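Local coordinates for protein probable glutamine synthetase (PDB 4HPP) that belongs to the glutamine synthetase family and holds a glutamic acid and a magnesium ion in its catalytic domain, at residues 108-119 / 343-354. Sequence-based numbering, arbitrary orientation.
Sequences PRSLLRAEVERY and HLAMAAVLIAGR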
loop_
_atom_site.group_PDB
_atom_site.type_symbol
_atom_site.label_atom_id
_atom_site.label_comp_id
_atom_site.label_asym_id
_atom_site.label_seq_id
_atom_site.Cartn_x
_atom_site.Cartn_y
_atom_site.Cartn_z
ATOM N N PRO A 108 15.270 -18.525 -43.126
ATOM C CA PRO A 108 16.527 -18.897 -42.503
ATOM C C PRO A 108 16.436 -20.256 -41.899
ATOM O O PRO A 108 17.391 -20.999 -42.046
ATOM C CB PRO A 108 16.780 -17.799 -41.449
ATOM C CG PRO A 108 15.759 -16.762 -41.736
ATOM C CD PRO A 108 14.592 -17.468 -42.380
ATOM N N ARG A 109 15.304 -20.606 -41.279
ATOM C CA ARG A 109 15.060 -22.029 -40.840
ATOM C C ARG A 109 15.213 -23.065 -41.981
ATOM O O ARG A 109 16.001 -24.010 -41.879
ATOM C CB ARG A 109 13.715 -22.223 -40.114
ATOM C CG ARG A 109 13.880 -23.243 -38.979
ATOM C CD ARG A 109 12.701 -23.479 -38.070
ATOM N NE ARG A 109 11.915 -24.572 -38.599
ATOM C CZ ARG A 109 11.662 -25.686 -37.950
ATOM N NH1 ARG A 109 10.897 -26.564 -38.517
ATOM N NH2 ARG A 109 12.145 -25.898 -36.743
ATOM N N SER A 110 14.528 -22.814 -43.097
ATOM C CA SER A 110 14.632 -23.631 -44.321
ATOM C C SER A 110 16.077 -23.809 -44.810
ATOM O O SER A 110 16.519 -24.961 -44.975
ATOM C CB SER A 110 13.755 -23.035 -45.447
ATOM O OG SER A 110 12.372 -23.335 -45.255
ATOM N N LEU A 111 16.800 -22.695 -45.047
ATOM C CA LEU A 111 18.233 -22.749 -45.389
ATOM C C LEU A 111 18.979 -23.673 -44.419
ATOM O O LEU A 111 19.689 -24.584 -44.864
ATOM C CB LEU A 111 18.877 -21.376 -45.338
ATOM C CG LEU A 111 20.401 -21.365 -45.150
ATOM C CD1 LEU A 111 21.055 -22.095 -46.310
ATOM C CD2 LEU A 111 20.953 -19.951 -45.031
ATOM N N LEU A 112 18.814 -23.489 -43.097
ATOM C CA LEU A 112 19.547 -24.395 -42.206
ATOM C C LEU A 112 19.109 -25.857 -42.390
ATOM O O LEU A 112 19.956 -26.750 -42.395
ATOM C CB LEU A 112 19.556 -23.977 -40.725
ATOM C CG LEU A 112 20.049 -25.052 -39.712
ATOM C CD1 LEU A 112 21.519 -25.408 -39.934
ATOM C CD2 LEU A 112 19.802 -24.625 -38.283
ATOM N N ARG A 113 17.814 -26.099 -42.581
ATOM C CA ARG A 113 17.355 -27.458 -42.833
ATOM C C ARG A 113 17.876 -28.097 -44.129
ATOM O O ARG A 113 17.883 -29.320 -44.249
ATOM C CB ARG A 113 15.841 -27.542 -42.826
ATOM C CG ARG A 113 15.395 -28.984 -43.041
ATOM C CD ARG A 113 13.899 -29.168 -42.889
ATOM N NE ARG A 113 13.150 -28.604 -44.017
ATOM C CZ ARG A 113 12.652 -27.368 -44.053
ATOM N NH1 ARG A 113 12.823 -26.536 -43.019
ATOM N NH2 ARG A 113 11.990 -26.960 -45.132
ATOM N N ALA A 114 18.256 -27.279 -45.107
ATOM C CA ALA A 114 18.687 -27.775 -46.410
ATOM C C ALA A 114 20.148 -28.154 -46.295
ATOM O O ALA A 114 20.655 -29.022 -47.024
ATOM C CB ALA A 114 18.503 -26.708 -47.484
ATOM N N GLU A 115 20.813 -27.471 -45.371
ATOM C CA GLU A 115 22.242 -27.595 -45.159
ATOM C C GLU A 115 22.501 -28.792 -44.302
ATOM O O GLU A 115 23.459 -29.529 -44.515
ATOM C CB GLU A 115 22.778 -26.323 -44.487
ATOM C CG GLU A 115 24.261 -26.348 -44.133
ATOM C CD GLU A 115 25.132 -26.476 -45.364
ATOM O OE1 GLU A 115 24.568 -26.302 -46.460
ATOM O OE2 GLU A 115 26.358 -26.724 -45.239
ATOM N N VAL A 116 21.636 -28.992 -43.321
ATOM C CA VAL A 116 21.640 -30.255 -42.568
ATOM C C VAL A 116 21.385 -31.511 -43.444
ATOM O O VAL A 116 22.162 -32.464 -43.373
ATOM C CB VAL A 116 20.719 -30.166 -41.338
ATOM C CG1 VAL A 116 20.636 -31.504 -40.587
ATOM C CG2 VAL A 116 21.222 -29.022 -40.442
ATOM N N GLU A 117 20.341 -31.469 -44.278
ATOM C CA GLU A 117 20.176 -32.412 -45.406
ATOM C C GLU A 117 21.491 -32.714 -46.192
ATOM O O GLU A 117 21.912 -33.875 -46.244
ATOM C CB GLU A 117 19.055 -31.951 -46.374
ATOM C CG GLU A 117 18.692 -32.914 -47.533
ATOM C CD GLU A 117 18.376 -34.373 -47.111
ATOM O OE1 GLU A 117 18.418 -35.276 -47.996
ATOM O OE2 GLU A 117 18.089 -34.642 -45.908
ATOM N N ARG A 118 22.113 -31.681 -46.786
ATOM C CA ARG A 118 23.408 -31.779 -47.480
ATOM C C ARG A 118 24.465 -32.411 -46.580
ATOM O O ARG A 118 25.391 -33.097 -47.055
ATOM C CB ARG A 118 23.934 -30.398 -47.936
ATOM C CG ARG A 118 23.075 -29.707 -48.961
ATOM C CD ARG A 118 23.738 -28.480 -49.547
ATOM N NE ARG A 118 23.678 -27.238 -48.772
ATOM C CZ ARG A 118 22.668 -26.359 -48.788
ATOM N NH1 ARG A 118 21.576 -26.589 -49.481
ATOM N NH2 ARG A 118 22.731 -25.239 -48.086
ATOM N N TYR A 119 24.334 -32.153 -45.278
ATOM C CA TYR A 119 25.148 -32.865 -44.339
ATOM C C TYR A 119 24.773 -34.342 -44.272
ATOM O O TYR A 119 25.670 -35.190 -44.403
ATOM C CB TYR A 119 25.135 -32.215 -42.978
ATOM C CG TYR A 119 26.348 -31.345 -42.736
ATOM C CD1 TYR A 119 26.396 -30.026 -43.240
ATOM C CD2 TYR A 119 27.455 -31.829 -42.007
ATOM C CE1 TYR A 119 27.484 -29.188 -43.003
ATOM C CE2 TYR A 119 28.546 -30.999 -41.767
ATOM C CZ TYR A 119 28.560 -29.680 -42.275
ATOM O OH TYR A 119 29.660 -28.862 -42.102
ATOM N N HIS A 343 19.413 -20.067 -36.599
ATOM C CA HIS A 343 19.406 -20.823 -37.877
ATOM C C HIS A 343 20.275 -20.311 -38.934
ATOM O O HIS A 343 20.894 -21.104 -39.618
ATOM C CB HIS A 343 18.040 -20.793 -38.439
ATOM C CG HIS A 343 17.003 -21.169 -37.437
ATOM N ND1 HIS A 343 16.345 -20.257 -36.716
ATOM C CD2 HIS A 343 16.539 -22.418 -37.028
ATOM C CE1 HIS A 343 15.490 -20.895 -35.869
ATOM N NE2 HIS A 343 15.608 -22.212 -36.077
ATOM N N LEU A 344 20.313 -18.980 -39.122
ATOM C CA LEU A 344 21.194 -18.411 -40.129
ATOM C C LEU A 344 22.655 -18.543 -39.696
ATOM O O LEU A 344 23.523 -18.961 -40.460
ATOM C CB LEU A 344 20.794 -16.967 -40.460
ATOM C CG LEU A 344 21.709 -16.219 -41.441
ATOM C CD1 LEU A 344 21.601 -16.893 -42.800
ATOM C CD2 LEU A 344 21.395 -14.736 -41.524
ATOM N N ALA A 345 22.911 -18.250 -38.433
ATOM C CA ALA A 345 24.247 -18.340 -37.901
ATOM C C ALA A 345 24.767 -19.756 -37.983
ATOM O O ALA A 345 25.854 -19.945 -38.517
ATOM C CB ALA A 345 24.293 -17.809 -36.484
ATOM N N MET A 346 24.021 -20.754 -37.475
ATOM C CA MET A 346 24.516 -22.143 -37.483
ATOM C C MET A 346 24.695 -22.629 -38.936
ATOM O O MET A 346 25.756 -23.139 -39.280
ATOM C CB MET A 346 23.613 -23.045 -36.665
ATOM C CG MET A 346 23.784 -24.568 -36.844
ATOM S SD MET A 346 22.744 -25.329 -35.600
ATOM C CE MET A 346 22.869 -27.100 -35.990
ATOM N N ALA A 347 23.687 -22.426 -39.792
ATOM C CA ALA A 347 23.798 -22.666 -41.251
ATOM C C ALA A 347 25.072 -22.110 -41.853
ATOM O O ALA A 347 25.769 -22.811 -42.567
ATOM C CB ALA A 347 22.594 -22.090 -42.013
ATOM N N ALA A 348 25.369 -20.842 -41.583
ATOM C CA ALA A 348 26.583 -20.208 -42.124
ATOM C C ALA A 348 27.886 -20.929 -41.719
ATOM O O ALA A 348 28.812 -21.102 -42.541
ATOM C CB ALA A 348 26.632 -18.747 -41.731
ATOM N N VAL A 349 27.924 -21.400 -40.478
ATOM C CA VAL A 349 29.128 -22.024 -39.945
ATOM C C VAL A 349 29.286 -23.413 -40.563
ATOM O O VAL A 349 30.374 -23.783 -41.043
ATOM C CB VAL A 349 29.094 -22.107 -38.384
ATOM C CG1 VAL A 349 30.194 -23.027 -37.828
ATOM C CG2 VAL A 349 29.132 -20.708 -37.770
ATOM N N LEU A 350 28.193 -24.165 -40.584
ATOM C CA LEU A 350 28.247 -25.542 -41.065
ATOM C C LEU A 350 28.597 -25.519 -42.541
ATOM O O LEU A 350 29.195 -26.478 -43.045
ATOM C CB LEU A 350 26.928 -26.270 -40.834
ATOM C CG LEU A 350 26.538 -27.032 -39.542
ATOM C CD1 LEU A 350 25.060 -27.464 -39.624
ATOM C CD2 LEU A 350 27.400 -28.266 -39.315
ATOM N N ILE A 351 28.260 -24.407 -43.217
ATOM C CA ILE A 351 28.543 -24.248 -44.655
ATOM C C ILE A 351 30.052 -24.214 -44.868
ATOM O O ILE A 351 30.604 -25.081 -45.569
ATOM C CB ILE A 351 27.861 -23.000 -45.304
ATOM C CG1 ILE A 351 26.426 -23.326 -45.745
ATOM C CG2 ILE A 351 28.575 -22.608 -46.583
ATOM C CD1 ILE A 351 25.541 -22.123 -45.928
ATOM N N ALA A 352 30.708 -23.233 -44.238
ATOM C CA ALA A 352 32.127 -23.013 -44.456
ATOM C C ALA A 352 32.903 -24.253 -44.063
ATOM O O ALA A 352 33.892 -24.586 -44.709
ATOM C CB ALA A 352 32.622 -21.803 -43.687
ATOM N N GLY A 353 32.434 -24.927 -43.014
ATOM C CA GLY A 353 32.959 -26.225 -42.588
ATOM C C GLY A 353 32.823 -27.224 -43.709
ATOM O O GLY A 353 33.810 -27.881 -44.082
ATOM N N ARG A 354 31.614 -27.326 -44.261
ATOM C CA ARG A 354 31.353 -28.208 -45.418
ATOM C C ARG A 354 32.357 -27.909 -46.522
ATOM O O ARG A 354 33.052 -28.795 -46.965
ATOM C CB ARG A 354 29.922 -28.050 -45.976
ATOM C CG ARG A 354 29.158 -29.348 -46.282
ATOM C CD ARG A 354 28.062 -29.194 -47.365
ATOM N NE ARG A 354 27.375 -27.881 -47.454
ATOM C CZ ARG A 354 27.405 -27.045 -48.506
ATOM N NH1 ARG A 354 28.098 -27.374 -49.578
ATOM N NH2 ARG A 354 26.754 -25.870 -48.495
#
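Segments 108-119 and 343-354, each part of a longer helix, run roughly parallel, with axes 30° apart and 8.3 Å at closest approach. L112 and A347 form the closest CA pair, 4.7 Å apart; the helices splay toward Y119 and R354. L112 fits as a knob among H343, M346, A347 and L350. Its CB lies 3.8 Å from the CB of A347. At the N-terminal end, R109 lays its CG over one face of the H343 ring, 3.4 Å from CD2. R109 NH2 forms a salt bridge to D200 OD1 on helix 196-216, and H343 NE2 a hydrogen bond to D200 OD2. Further along, L350 packs among L112, E115, V116 and Y119, its CD2 over the Y119 ring face in a CH-pi contact. Y119 OH donates to L350 O at 2.6 Å, in the carbonyl plane; that oxygen also accepts from R354 N. R354 grips E115 side-on: NE meets OE2 at 2.7 Å, NH2 meets OE1 at 3.0 Å. With chi1 at 177° the E115 chain leaves opposite its own N, and a bend at chi2 turns the carboxylate to R354. R118 NE also bonds to E115 OE1 at 2.6 Å. One buried carboxylate thus joins two arginines in a salt-bridge network, probably favouring its charged form within this catalytic-domain helix pair.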